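Local coordinates for vacuolar protein sorting 29 (Cryptosporidium parvum, PDB 2A22) that probably acts in vacuolar and endosomal protein sorting as a VPS29-family retromer subunit built on a calcineurin-like phosphoesterase fold, at residues A[45-50]-A[182-187]; A[56-61]-A[80-85]; A[114-119]-A[187-192]; A[151-156]-A[196-201]. All blocks are in the same frame, centred on the assembly; numbering follows the deposited sequence.

In the fold
The chain folds as two mixed beta sheets packed face to face, with helices outside, and the four contacts join its parts in three ways: within a sheet, on its outer face, and between the sheets. Contact 2 pairs neighbouring strands within the six-stranded sheet; contact 1 lies on the outer face of that sheet, and its Leu186 CD2 meets Ile56 CG1 of contact 2 at 3.7 Å. Contacts 3 and 4 bridge the two sheets, their centres about 16 Å apart, and touch where Met187 CE meets Leu196 CD1. Strand 183-190 serves contacts 1 and 3. Contacts 2 and 4 do not touch, their nearest atoms about 9 Å apart. Val84 of contact 2 lies near Asp87, His120 and His149, possibly a vacant metal site.

Contact 1: residues A[45-50]-A[182-187]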
loop_
_atom_site.group_PDB
_atom_site.type_symbol
_atom_site.label_atom_id
_atom_site.label_comp_id
_atom_site.label_asym_id
_atom_site.label_seq_id
_atom_site.Cartn_x
_atom_site.Cartn_y
_atom_site.Cartn_z
ATOM N N SER A 45 -4.995 1.089 17.322
ATOM C CA SER A 45 -5.607 2.380 17.659
ATOM C C SER A 45 -4.568 3.490 17.506
ATOM O O SER A 45 -4.896 4.600 17.093
ATOM C CB SER A 45 -6.227 2.364 19.065
ATOM O OG SER A 45 -5.240 2.215 20.067
ATOM N N ASN A 46 -3.315 3.150 17.792
ATOM C CA ASN A 46 -2.158 4.051 17.666
ATOM C C ASN A 46 -2.004 4.729 16.299
ATOM O O ASN A 46 -1.256 5.726 16.206
ATOM C CB ASN A 46 -0.857 3.266 17.889
ATOM C CG ASN A 46 -0.909 2.334 19.069
ATOM O OD1 ASN A 46 -0.147 2.499 20.016
ATOM N ND2 ASN A 46 -1.754 1.325 19.004
ATOM N N PHE A 47 -2.634 4.131 15.264
ATOM C CA PHE A 47 -2.545 4.537 13.859
ATOM C C PHE A 47 -3.742 5.399 13.507
ATOM O O PHE A 47 -3.847 5.906 12.380
ATOM C CB PHE A 47 -2.595 3.301 12.918
ATOM C CG PHE A 47 -1.293 2.516 12.819
ATOM C CD1 PHE A 47 -0.163 2.836 13.611
ATOM C CD2 PHE A 47 -1.213 1.410 11.964
ATOM C CE1 PHE A 47 1.035 2.102 13.504
ATOM C CE2 PHE A 47 -0.022 0.664 11.853
ATOM C CZ PHE A 47 1.096 1.006 12.625
ATOM N N ARG A 48 -4.669 5.513 14.456
ATOM C CA ARG A 48 -6.011 6.033 14.193
ATOM C C ARG A 48 -5.994 7.434 13.623
ATOM O O ARG A 48 -6.546 7.682 12.551
ATOM C CB ARG A 48 -6.876 5.980 15.464
ATOM C CG ARG A 48 -8.309 6.546 15.280
ATOM C CD ARG A 48 -9.074 6.590 16.581
ATOM N NE ARG A 48 -10.218 7.503 16.481
ATOM C CZ ARG A 48 -11.113 7.714 17.452
ATOM N NH1 ARG A 48 -11.015 7.076 18.619
ATOM N NH2 ARG A 48 -12.111 8.570 17.252
ATOM N N GLU A 49 -5.349 8.335 14.342
ATOM C CA GLU A 49 -5.288 9.720 13.956
ATOM C C GLU A 49 -4.365 9.932 12.772
ATOM O O GLU A 49 -4.635 10.794 11.930
ATOM C CB GLU A 49 -4.863 10.584 15.146
ATOM C CG GLU A 49 -5.999 10.801 16.153
ATOM C CD GLU A 49 -5.626 11.760 17.280
ATOM O OE1 GLU A 49 -4.409 12.008 17.520
ATOM O OE2 GLU A 49 -6.570 12.266 17.940
ATOM N N LEU A 50 -3.295 9.138 12.690
ATOM C CA LEU A 50 -2.417 9.190 11.530
ATOM C C LEU A 50 -3.191 8.936 10.236
ATOM O O LEU A 50 -3.048 9.696 9.280
ATOM C CB LEU A 50 -1.225 8.236 11.675
ATOM C CG LEU A 50 -0.040 8.749 12.509
ATOM C CD1 LEU A 50 0.948 7.618 12.765
ATOM C CD2 LEU A 50 0.688 9.979 11.912
ATOM N N PRO A 182 2.751 -4.224 12.710
ATOM C CA PRO A 182 1.821 -3.382 11.913
ATOM C C PRO A 182 2.593 -2.209 11.300
ATOM O O PRO A 182 3.467 -1.618 11.963
ATOM C CB PRO A 182 0.789 -2.883 12.948
ATOM C CG PRO A 182 0.912 -3.922 14.160
ATOM C CD PRO A 182 2.374 -4.312 14.143
ATOM N N SER A 183 2.328 -1.908 10.037
ATOM C CA SER A 183 3.028 -0.805 9.346
ATOM C C SER A 183 2.199 -0.267 8.190
ATOM O O SER A 183 1.248 -0.921 7.744
ATOM C CB SER A 183 4.401 -1.253 8.820
ATOM O OG SER A 183 4.258 -2.314 7.864
ATOM N N PHE A 184 2.572 0.931 7.726
ATOM C CA PHE A 184 2.038 1.550 6.523
ATOM C C PHE A 184 3.021 2.665 6.129
ATOM O O PHE A 184 3.995 2.939 6.857
ATOM C CB PHE A 184 0.604 2.086 6.739
ATOM C CG PHE A 184 0.525 3.254 7.711
ATOM C CD1 PHE A 184 0.675 4.578 7.263
ATOM C CD2 PHE A 184 0.297 3.028 9.065
ATOM C CE1 PHE A 184 0.594 5.657 8.153
ATOM C CE2 PHE A 184 0.233 4.082 9.969
ATOM C CZ PHE A 184 0.368 5.412 9.507
ATOM N N MET A 185 2.753 3.306 4.993
ATOM C CA MET A 185 3.560 4.427 4.523
ATOM C C MET A 185 2.692 5.618 4.149
ATOM O O MET A 185 1.563 5.471 3.665
ATOM C CB MET A 185 4.383 4.022 3.309
ATOM C CG MET A 185 5.393 2.941 3.608
ATOM S SD MET A 185 6.101 2.370 2.085
ATOM C CE MET A 185 7.309 1.230 2.745
ATOM N N LEU A 186 3.225 6.804 4.382
ATOM C CA LEU A 186 2.608 8.008 3.853
ATOM C C LEU A 186 3.664 8.672 2.994
ATOM O O LEU A 186 4.774 8.906 3.455
ATOM C CB LEU A 186 2.086 8.902 4.976
ATOM C CG LEU A 186 0.760 8.469 5.631
ATOM C CD1 LEU A 186 0.555 9.146 6.986
ATOM C CD2 LEU A 186 -0.406 8.819 4.717
ATOM N N MET A 187 3.335 8.904 1.720
ATOM C CA MET A 187 4.303 9.376 0.725
ATOM C C MET A 187 3.883 10.766 0.246
ATOM O O MET A 187 2.811 10.922 -0.384
ATOM C CB MET A 187 4.349 8.388 -0.472
ATOM C CG MET A 187 5.350 8.766 -1.595
ATOM S SD MET A 187 5.483 7.510 -2.876
ATOM C CE MET A 187 7.024 6.799 -2.435
#
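Phe47 and Phe184 meet in a T-shaped stack: the ring of Phe184 turns its edge to one face of Phe47, with the planes at 80° and the centroids 4.9 Å apart. The leading atom is Phe184 CE2, which sits above the centre of the Phe47 ring and lies 3.6 Å from Phe47 CG. Neighbouring Phe184 CD2 is equally near Phe47 CD2, so one ring bond rather than a single corner rests on the face. The two side chains run antiparallel alongside one another, which fits their origin on facing backbones. With CG of Phe184 placed between its own N and carbonyl carbon (chi1 67°), the ring rises from the strand toward segment 45-50.

The far rim of Phe47 is held differently. Its CZ approaches Pro182 O at 3.6 Å, while Ser183 N also lies close to the ring plane at the edge. Pro182 CB adds an apolar touch to Phe47 CE2 at 3.8 Å, the proline lying nearly perpendicular to the phenylalanine side chain. Leu50, three residues further on, brings CB to 3.9 Å from Phe184 CZ. No hydrogen bond links the segments, so their direct union rests on ring packing and apolar contact.

Phe184 is also stacked with Tyr199 on strand 193-202 and touches Leu29 and Ile31 on strand 26-31. The contact therefore seats the 3-10 turn 45-47 and the start of helix 48-52 on the outer face of the six-stranded sheet, over strand 183-190, with Leu50 reaching Tyr199 of strand 193-202.

Contact 2: residues A[56-61]-A[80-85]; sequences INYVLC and NVYIVS
This is a parallel pairing of adjacent beta strands at one margin of the six-stranded sheet, strand 81-83 being outermost and strand 58-61 next to it. Their axes run 4.8 Å apart and almost parallel. Four backbone hydrogen bonds fix the register: Val59 N to Asn80 O, Tyr82 N to Val59 O, Cys61 N to Tyr82 O, and Val84 N to Cys61 O. The bond from Tyr82 N to Val59 O is 2.9 Å long and almost straight, at 177°; that from Cys61 N to Tyr82 O is 2.7 Å. Helix 68-77 connects the strands, making a beta-alpha-beta crossover within the calcineurin-like phosphoesterase fold. Val59 and Val81 share the sheet face packed by this helix, where Ile77 touches Val59; the two valines stand abreast, their CG2 atoms 3.9 Å apart.

On the other face, Leu60 CD2 reaches Tyr82 CD2 at 3.7 Å, and both side chains project toward the second sheet; Leu118 touches both.

At the start of the pair, the Asn80 side chain runs alongside Tyr58. Its ND2 lies over one ring face of Tyr58, offset toward the rim, with amide and ring planes 35° apart. The Asn80 CG position anti to its carbonyl carbon (chi1 -51°) carries the amide back alongside segment 56-61, where ND2 makes a weak hydrogen bond to Asn57 O at 3.5 Å. A water reinforces this end, donating to Asn57 O and accepting from Asn80 N.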
loop_
_atom_site.group_PDB
_atom_site.type_symbol
_atom_site.label_atom_id
_atom_site.label_comp_id
_atom_site.label_asym_id
_atom_site.label_seq_id
_atom_site.Cartn_x
_atom_site.Cartn_y
_atom_site.Cartn_z
ATOM N N ILE A 56 -4.436 13.486 3.441
ATOM C CA ILE A 56 -4.342 12.325 2.545
ATOM C C ILE A 56 -5.339 12.519 1.409
ATOM O O ILE A 56 -6.547 12.626 1.667
ATOM C CB ILE A 56 -4.630 11.007 3.284
ATOM C CG1 ILE A 56 -3.539 10.728 4.324
ATOM C CG2 ILE A 56 -4.778 9.843 2.279
ATOM C CD1 ILE A 56 -3.948 9.688 5.356
ATOM N N ASN A 57 -4.838 12.578 0.169
ATOM C CA ASN A 57 -5.721 12.739 -0.982
ATOM C C ASN A 57 -5.634 11.571 -1.978
ATOM O O ASN A 57 -6.255 11.617 -3.039
ATOM C CB ASN A 57 -5.531 14.117 -1.675
ATOM C CG ASN A 57 -4.191 14.233 -2.364
ATOM O OD1 ASN A 57 -3.214 13.616 -1.946
ATOM N ND2 ASN A 57 -4.141 14.983 -3.459
ATOM N N TYR A 58 -4.863 10.540 -1.616
ATOM C CA TYR A 58 -4.774 9.274 -2.367
ATOM C C TYR A 58 -4.495 8.114 -1.422
ATOM O O TYR A 58 -3.740 8.252 -0.477
ATOM C CB TYR A 58 -3.650 9.296 -3.396
ATOM C CG TYR A 58 -3.922 10.097 -4.644
ATOM C CD1 TYR A 58 -3.647 11.474 -4.681
ATOM C CD2 TYR A 58 -4.429 9.476 -5.800
ATOM C CE1 TYR A 58 -3.877 12.242 -5.839
ATOM C CE2 TYR A 58 -4.673 10.229 -6.966
ATOM C CZ TYR A 58 -4.389 11.612 -6.970
ATOM O OH TYR A 58 -4.620 12.366 -8.100
ATOM N N VAL A 59 -5.127 6.976 -1.695
ATOM C CA VAL A 59 -4.887 5.747 -0.983
ATOM C C VAL A 59 -4.596 4.730 -2.053
ATOM O O VAL A 59 -5.383 4.584 -2.962
ATOM C CB VAL A 59 -6.133 5.267 -0.180
ATOM C CG1 VAL A 59 -5.872 3.883 0.493
ATOM C CG2 VAL A 59 -6.542 6.283 0.861
ATOM N N LEU A 60 -3.440 4.062 -1.956
ATOM C CA LEU A 60 -3.116 2.920 -2.814
ATOM C C LEU A 60 -2.996 1.666 -1.964
ATOM O O LEU A 60 -2.059 1.490 -1.184
ATOM C CB LEU A 60 -1.850 3.162 -3.631
ATOM C CG LEU A 60 -1.790 4.503 -4.380
ATOM C CD1 LEU A 60 -0.405 4.665 -5.027
ATOM C CD2 LEU A 60 -2.910 4.615 -5.391
ATOM N N CYS A 61 -3.978 0.803 -2.095
ATOM C CA CYS A 61 -4.090 -0.343 -1.204
ATOM C C CYS A 61 -3.678 -1.612 -1.914
ATOM O O CYS A 61 -4.214 -1.927 -2.977
ATOM C CB CYS A 61 -5.518 -0.466 -0.679
ATOM S SG CYS A 61 -5.747 -1.946 0.338
ATOM N N ASN A 80 -10.021 9.609 -3.967
ATOM C CA ASN A 80 -9.119 8.734 -4.767
ATOM C C ASN A 80 -8.547 7.515 -4.016
ATOM O O ASN A 80 -7.462 7.581 -3.409
ATOM C CB ASN A 80 -7.993 9.550 -5.448
ATOM C CG ASN A 80 -8.543 10.758 -6.230
ATOM O OD1 ASN A 80 -9.560 10.643 -6.900
ATOM N ND2 ASN A 80 -7.890 11.912 -6.111
ATOM N N VAL A 81 -9.297 6.421 -4.047
ATOM C CA VAL A 81 -8.942 5.212 -3.309
ATOM C C VAL A 81 -8.880 4.011 -4.264
ATOM O O VAL A 81 -9.902 3.603 -4.825
ATOM C CB VAL A 81 -9.926 4.939 -2.160
ATOM C CG1 VAL A 81 -9.596 3.617 -1.483
ATOM C CG2 VAL A 81 -9.877 6.098 -1.130
ATOM N N TYR A 82 -7.674 3.477 -4.452
ATOM C CA TYR A 82 -7.438 2.337 -5.324
ATOM C C TYR A 82 -7.119 1.110 -4.492
ATOM O O TYR A 82 -6.197 1.133 -3.650
ATOM C CB TYR A 82 -6.264 2.641 -6.283
ATOM C CG TYR A 82 -6.564 3.845 -7.163
ATOM C CD1 TYR A 82 -7.139 3.665 -8.404
ATOM C CD2 TYR A 82 -6.320 5.166 -6.726
ATOM C CE1 TYR A 82 -7.463 4.733 -9.218
ATOM C CE2 TYR A 82 -6.641 6.272 -7.545
ATOM C CZ TYR A 82 -7.215 6.026 -8.797
ATOM O OH TYR A 82 -7.566 7.041 -9.671
ATOM N N ILE A 83 -7.859 0.032 -4.741
ATOM C CA ILE A 83 -7.678 -1.236 -4.049
ATOM C C ILE A 83 -7.538 -2.321 -5.072
ATOM O O ILE A 83 -8.362 -2.450 -6.005
ATOM C CB ILE A 83 -8.878 -1.551 -3.127
ATOM C CG1 ILE A 83 -9.023 -0.449 -2.051
ATOM C CG2 ILE A 83 -8.744 -2.955 -2.509
ATOM C CD1 ILE A 83 -10.380 -0.449 -1.258
ATOM N N VAL A 84 -6.476 -3.103 -4.936
ATOM C CA VAL A 84 -6.308 -4.240 -5.820
ATOM C C VAL A 84 -6.650 -5.538 -5.074
ATOM O O VAL A 84 -6.623 -5.593 -3.844
ATOM C CB VAL A 84 -4.903 -4.290 -6.462
ATOM C CG1 VAL A 84 -4.731 -3.082 -7.385
ATOM C CG2 VAL A 84 -3.787 -4.376 -5.379
ATOM N N SER A 85 -6.991 -6.559 -5.837
ATOM C CA SER A 85 -7.296 -7.880 -5.302
ATOM C C SER A 85 -6.060 -8.631 -4.775
ATOM O O SER A 85 -5.050 -8.766 -5.477
ATOM C CB SER A 85 -7.949 -8.715 -6.412
ATOM O OG SER A 85 -8.573 -9.832 -5.821
HETATM O O HOH W 1 -8.849 12.062 -3.045
HETATM O O HOH W 2 -6.859 14.734 -7.423
#

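Contact 3: residues A[114-119]-A[187-192]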
loop_
_atom_site.group_PDB
_atom_site.type_symbol
_atom_site.label_atom_id
_atom_site.label_comp_id
_atom_site.label_asym_id
_atom_site.label_seq_id
_atom_site.Cartn_x
_atom_site.Cartn_y
_atom_site.Cartn_z
ATOM N N PHE A 114 4.480 11.551 -10.961
ATOM C CA PHE A 114 4.811 10.118 -10.881
ATOM C C PHE A 114 3.712 9.171 -11.353
ATOM O O PHE A 114 2.549 9.336 -11.000
ATOM C CB PHE A 114 5.291 9.757 -9.460
ATOM C CG PHE A 114 6.475 10.554 -9.041
ATOM C CD1 PHE A 114 7.764 10.116 -9.358
ATOM C CD2 PHE A 114 6.307 11.796 -8.414
ATOM C CE1 PHE A 114 8.884 10.891 -9.015
ATOM C CE2 PHE A 114 7.399 12.583 -8.072
ATOM C CZ PHE A 114 8.703 12.133 -8.382
ATOM N N LYS A 115 4.106 8.204 -12.172
ATOM C CA LYS A 115 3.255 7.093 -12.582
ATOM C C LYS A 115 3.504 6.017 -11.534
ATOM O O LYS A 115 4.648 5.576 -11.318
ATOM C CB LYS A 115 3.705 6.589 -13.958
ATOM C CG LYS A 115 2.616 6.325 -14.972
ATOM C CD LYS A 115 3.225 6.265 -16.398
ATOM C CE LYS A 115 2.471 5.297 -17.342
ATOM N NZ LYS A 115 3.301 4.898 -18.551
ATOM N N ILE A 116 2.436 5.586 -10.880
ATOM C CA ILE A 116 2.575 4.635 -9.795
ATOM C C ILE A 116 1.854 3.318 -10.101
ATOM O O ILE A 116 0.632 3.301 -10.351
ATOM C CB ILE A 116 2.119 5.263 -8.458
ATOM C CG1 ILE A 116 2.715 6.685 -8.350
ATOM C CG2 ILE A 116 2.490 4.340 -7.276
ATOM C CD1 ILE A 116 2.602 7.368 -6.983
ATOM N N GLY A 117 2.614 2.223 -10.065
ATOM C CA GLY A 117 2.053 0.886 -10.253
ATOM C C GLY A 117 1.673 0.290 -8.906
ATOM O O GLY A 117 2.401 0.466 -7.922
ATOM N N LEU A 118 0.535 -0.401 -8.874
ATOM C CA LEU A 118 -0.026 -1.014 -7.660
ATOM C C LEU A 118 -0.518 -2.439 -7.968
ATOM O O LEU A 118 -1.316 -2.634 -8.893
ATOM C CB LEU A 118 -1.206 -0.194 -7.152
ATOM C CG LEU A 118 -1.964 -0.775 -5.947
ATOM C CD1 LEU A 118 -1.090 -0.660 -4.696
ATOM C CD2 LEU A 118 -3.282 0.001 -5.793
ATOM N N MET A 119 -0.008 -3.426 -7.233
ATOM C CA MET A 119 -0.439 -4.797 -7.415
ATOM C C MET A 119 -0.177 -5.588 -6.135
ATOM O O MET A 119 0.681 -5.217 -5.371
ATOM C CB MET A 119 0.253 -5.434 -8.631
ATOM C CG MET A 119 1.779 -5.474 -8.564
ATOM S SD MET A 119 2.541 -6.480 -9.890
ATOM C CE MET A 119 1.098 -7.394 -10.445
ATOM N N MET A 187 3.335 8.904 1.720
ATOM C CA MET A 187 4.303 9.376 0.725
ATOM C C MET A 187 3.883 10.766 0.246
ATOM O O MET A 187 2.811 10.922 -0.384
ATOM C CB MET A 187 4.349 8.388 -0.472
ATOM C CG MET A 187 5.350 8.766 -1.595
ATOM S SD MET A 187 5.483 7.510 -2.876
ATOM C CE MET A 187 7.024 6.799 -2.435
ATOM N N ALA A 188 4.698 11.778 0.542
ATOM C CA ALA A 188 4.399 13.137 0.078
ATOM C C ALA A 188 5.077 13.331 -1.270
ATOM O O ALA A 188 6.297 13.152 -1.397
ATOM C CB ALA A 188 4.894 14.191 1.055
ATOM N N LEU A 189 4.275 13.698 -2.263
ATOM C CA LEU A 189 4.790 14.033 -3.561
ATOM C C LEU A 189 4.614 15.525 -3.823
ATOM O O LEU A 189 3.498 16.074 -3.708
ATOM C CB LEU A 189 4.088 13.190 -4.630
ATOM C CG LEU A 189 4.191 11.660 -4.493
ATOM C CD1 LEU A 189 3.213 10.997 -5.457
ATOM C CD2 LEU A 189 5.600 11.155 -4.754
ATOM N N GLN A 190 5.714 16.189 -4.149
ATOM C CA GLN A 190 5.652 17.615 -4.431
ATOM C C GLN A 190 6.583 17.921 -5.579
ATOM O O GLN A 190 7.798 17.807 -5.435
ATOM C CB GLN A 190 6.007 18.461 -3.189
ATOM C CG GLN A 190 5.051 18.233 -2.046
ATOM C CD GLN A 190 5.363 19.057 -0.786
ATOM O OE1 GLN A 190 6.411 19.695 -0.673
ATOM N NE2 GLN A 190 4.454 18.986 0.196
ATOM N N GLY A 191 6.014 18.287 -6.720
ATOM C CA GLY A 191 6.830 18.465 -7.923
ATOM C C GLY A 191 7.678 17.232 -8.137
ATOM O O GLY A 191 7.134 16.122 -8.212
ATOM N N ASN A 192 8.999 17.401 -8.201
ATOM C CA ASN A 192 9.909 16.261 -8.447
ATOM C C ASN A 192 10.410 15.571 -7.161
ATOM O O ASN A 192 11.245 14.660 -7.221
ATOM C CB ASN A 192 11.088 16.681 -9.346
ATOM C CG ASN A 192 10.671 16.899 -10.823
ATOM O OD1 ASN A 192 9.755 16.242 -11.338
ATOM N ND2 ASN A 192 11.362 17.823 -11.504
#
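Phe114 and Leu189 join the two sheets of the alpha-beta-beta-alpha sandwich, one from strand 114-119 of the five-stranded sheet and the other from strand 183-190 of the six-stranded sheet. The nearest CA atoms, those of Phe114 and Leu189, are 8.3 Å apart, a separation bridged by side chains rather than by strand pairing. Across the segments there is no hydrogen bond.

Apolar contact carries the interface, and Leu189 divides its two methyls between two partners. Its CD2 meets Phe114 CD2 at 3.8 Å, the leucine and the ring running at a slant to each other. The other branch, CD1, meets Ile116 CD1 at 4.0 Å, and these two side chains extend toward one another tip to tip. Leu189 CG is anti to the carbonyl carbon (chi1 -58°), a rotamer from which its fork spans both residues. Val194 touches Phe114 and Leu189 as well, while Ile111 packs on Leu189, extending the apolar layer to neighbouring strands of both sheets.

A second kind of contact sets the Phe114 ring against backbone oxygens of the turn between strands 183-190 and 193-202. Gly191 helps form this turn with a positive phi (51°), a backbone shape glycine adopts readily. Its O lies 3.6 Å from Phe114 CE2, approaching obliquely. Farther round the rim, Asn192 O lies in the ring plane, 3.8 Å from Phe114 CZ.

Contact 4: residues A[151-156]-A[196-201]; sequences HKLRVF and LYVYDL
Leu153 points its forked end at Val198, the two side chains meeting tip to tip with Leu153 CD1 3.7 Å from Val198 CG1. Its other methyl, CD2, also borders that valine branch and reaches Asp200 CB at 4.0 Å, crossing the aspartate at about a right angle. The contact with Asp200 therefore uses the aliphatic base of the residue; its carboxylate makes a salt bridge to Arg202 through OD2.

Val155 makes the second group of contacts. Its CG2 packs tightly against Leu196 CD2 at 3.5 Å, again end on, and lies 3.8 Å from Val198 CG2 as the two valines pass flank to flank. Val198 thus spends one branch on each partner: CG1, anti to its backbone N (chi1 175°), goes to Leu153, and CG2 goes to Val155. The touching parts of the backbones run 161° apart in direction, yet no hydrogen bond joins them, and the closest CA atoms, Leu153 and Val198, are 8.6 Å apart.

Met185 touches both Leu153 and Val155, while Leu164 packs on Val155 and Leu196. Side chains meeting across two stacked sheets, here at the edge strand 154-158 of the five-stranded one, are characteristic of the beta sandwich of the calcineurin-like phosphoesterase fold.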
loop_
_atom_site.group_PDB
_atom_site.type_symbol
_atom_site.label_atom_id
_atom_site.label_comp_id
_atom_site.label_asym_id
_atom_site.label_seq_id
_atom_site.Cartn_x
_atom_site.Cartn_y
_atom_site.Cartn_z
ATOM N N HIS A 151 4.317 -9.306 3.643
ATOM C CA HIS A 151 4.435 -8.677 4.990
ATOM C C HIS A 151 5.828 -8.137 5.316
ATOM O O HIS A 151 6.140 -7.887 6.480
ATOM C CB HIS A 151 3.952 -9.622 6.133
ATOM C CG HIS A 151 2.495 -9.992 6.048
ATOM N ND1 HIS A 151 1.759 -10.374 7.152
ATOM C CD2 HIS A 151 1.642 -10.029 4.996
ATOM C CE1 HIS A 151 0.524 -10.643 6.779
ATOM N NE2 HIS A 151 0.425 -10.441 5.476
ATOM N N LYS A 152 6.647 -7.927 4.295
ATOM C CA LYS A 152 7.945 -7.363 4.481
ATOM C C LYS A 152 7.955 -5.906 4.074
ATOM O O LYS A 152 7.978 -5.576 2.877
ATOM C CB LYS A 152 9.016 -8.111 3.685
ATOM C CG LYS A 152 10.434 -7.724 4.170
ATOM C CD LYS A 152 11.548 -8.310 3.325
ATOM C CE LYS A 152 12.861 -8.307 4.160
ATOM N NZ LYS A 152 14.079 -8.775 3.409
ATOM N N LEU A 153 7.979 -5.053 5.091
ATOM C CA LEU A 153 8.125 -3.620 4.933
ATOM C C LEU A 153 9.437 -3.328 4.209
ATOM O O LEU A 153 10.504 -3.815 4.610
ATOM C CB LEU A 153 8.118 -2.968 6.311
ATOM C CG LEU A 153 8.013 -1.459 6.536
ATOM C CD1 LEU A 153 6.796 -0.837 5.840
ATOM C CD2 LEU A 153 8.000 -1.220 8.055
ATOM N N ARG A 154 9.355 -2.580 3.113
ATOM C CA ARG A 154 10.555 -2.303 2.340
ATOM C C ARG A 154 10.469 -1.073 1.442
ATOM O O ARG A 154 9.430 -0.792 0.837
ATOM C CB ARG A 154 10.939 -3.497 1.473
ATOM C CG ARG A 154 12.352 -3.366 0.895
ATOM C CD ARG A 154 12.806 -4.638 0.206
ATOM N NE ARG A 154 11.898 -5.072 -0.855
ATOM C CZ ARG A 154 12.075 -6.165 -1.596
ATOM N NH1 ARG A 154 13.128 -6.949 -1.409
ATOM N NH2 ARG A 154 11.193 -6.483 -2.525
ATOM N N VAL A 155 11.594 -0.374 1.358
ATOM C CA VAL A 155 11.798 0.735 0.441
ATOM C C VAL A 155 13.122 0.471 -0.250
ATOM O O VAL A 155 14.145 0.309 0.423
ATOM C CB VAL A 155 12.036 2.044 1.202
ATOM C CG1 VAL A 155 12.337 3.209 0.223
ATOM C CG2 VAL A 155 10.892 2.339 2.129
ATOM N N PHE A 156 13.129 0.442 -1.576
ATOM C CA PHE A 156 14.413 0.530 -2.241
ATOM C C PHE A 156 14.291 1.107 -3.628
ATOM O O PHE A 156 13.232 0.987 -4.278
ATOM C CB PHE A 156 15.146 -0.822 -2.272
ATOM C CG PHE A 156 14.595 -1.789 -3.262
ATOM C CD1 PHE A 156 15.129 -1.865 -4.540
ATOM C CD2 PHE A 156 13.557 -2.649 -2.907
ATOM C CE1 PHE A 156 14.624 -2.758 -5.475
ATOM C CE2 PHE A 156 13.047 -3.577 -3.827
ATOM C CZ PHE A 156 13.582 -3.617 -5.130
ATOM N N LEU A 196 9.134 10.149 1.805
ATOM C CA LEU A 196 8.424 8.957 2.204
ATOM C C LEU A 196 8.533 8.756 3.708
ATOM O O LEU A 196 9.637 8.600 4.222
ATOM C CB LEU A 196 9.047 7.737 1.539
ATOM C CG LEU A 196 8.324 6.416 1.822
ATOM C CD1 LEU A 196 6.920 6.402 1.153
ATOM C CD2 LEU A 196 9.157 5.253 1.312
ATOM N N TYR A 197 7.388 8.701 4.390
ATOM C CA TYR A 197 7.342 8.314 5.800
ATOM C C TYR A 197 6.848 6.884 5.999
ATOM O O TYR A 197 5.758 6.520 5.571
ATOM C CB TYR A 197 6.458 9.287 6.548
ATOM C CG TYR A 197 6.981 10.700 6.466
ATOM C CD1 TYR A 197 8.071 11.109 7.258
ATOM C CD2 TYR A 197 6.405 11.635 5.591
ATOM C CE1 TYR A 197 8.580 12.433 7.184
ATOM C CE2 TYR A 197 6.891 12.958 5.525
ATOM C CZ TYR A 197 7.980 13.349 6.325
ATOM O OH TYR A 197 8.482 14.653 6.260
ATOM N N VAL A 198 7.681 6.073 6.638
ATOM C CA VAL A 198 7.391 4.685 6.866
ATOM C C VAL A 198 7.042 4.478 8.341
ATOM O O VAL A 198 7.880 4.712 9.226
ATOM C CB VAL A 198 8.617 3.824 6.472
ATOM C CG1 VAL A 198 8.392 2.341 6.817
ATOM C CG2 VAL A 198 8.927 3.996 4.967
ATOM N N TYR A 199 5.815 4.039 8.608
ATOM C CA TYR A 199 5.356 3.844 10.015
ATOM C C TYR A 199 5.353 2.360 10.383
ATOM O O TYR A 199 4.918 1.544 9.596
ATOM C CB TYR A 199 3.959 4.434 10.240
ATOM C CG TYR A 199 3.961 5.940 10.100
ATOM C CD1 TYR A 199 4.111 6.751 11.206
ATOM C CD2 TYR A 199 3.877 6.542 8.848
ATOM C CE1 TYR A 199 4.151 8.147 11.077
ATOM C CE2 TYR A 199 3.895 7.918 8.712
ATOM C CZ TYR A 199 4.061 8.710 9.830
ATOM O OH TYR A 199 4.112 10.060 9.689
ATOM N N ASP A 200 5.872 2.023 11.558
ATOM C CA ASP A 200 5.674 0.705 12.129
ATOM C C ASP A 200 5.412 0.775 13.636
ATOM O O ASP A 200 5.827 1.730 14.299
ATOM C CB ASP A 200 6.830 -0.241 11.783
ATOM C CG ASP A 200 8.134 0.097 12.529
ATOM O OD1 ASP A 200 8.440 1.274 12.751
ATOM O OD2 ASP A 200 8.880 -0.836 12.857
ATOM N N LEU A 201 4.689 -0.221 14.149
ATOM C CA LEU A 201 4.345 -0.285 15.551
ATOM C C LEU A 201 5.101 -1.434 16.201
ATOM O O LEU A 201 4.869 -2.590 15.872
ATOM C CB LEU A 201 2.825 -0.490 15.735
ATOM C CG LEU A 201 2.259 -0.641 17.172
ATOM C CD1 LEU A 201 2.656 0.527 18.048
ATOM C CD2 LEU A 201 0.746 -0.716 17.139
#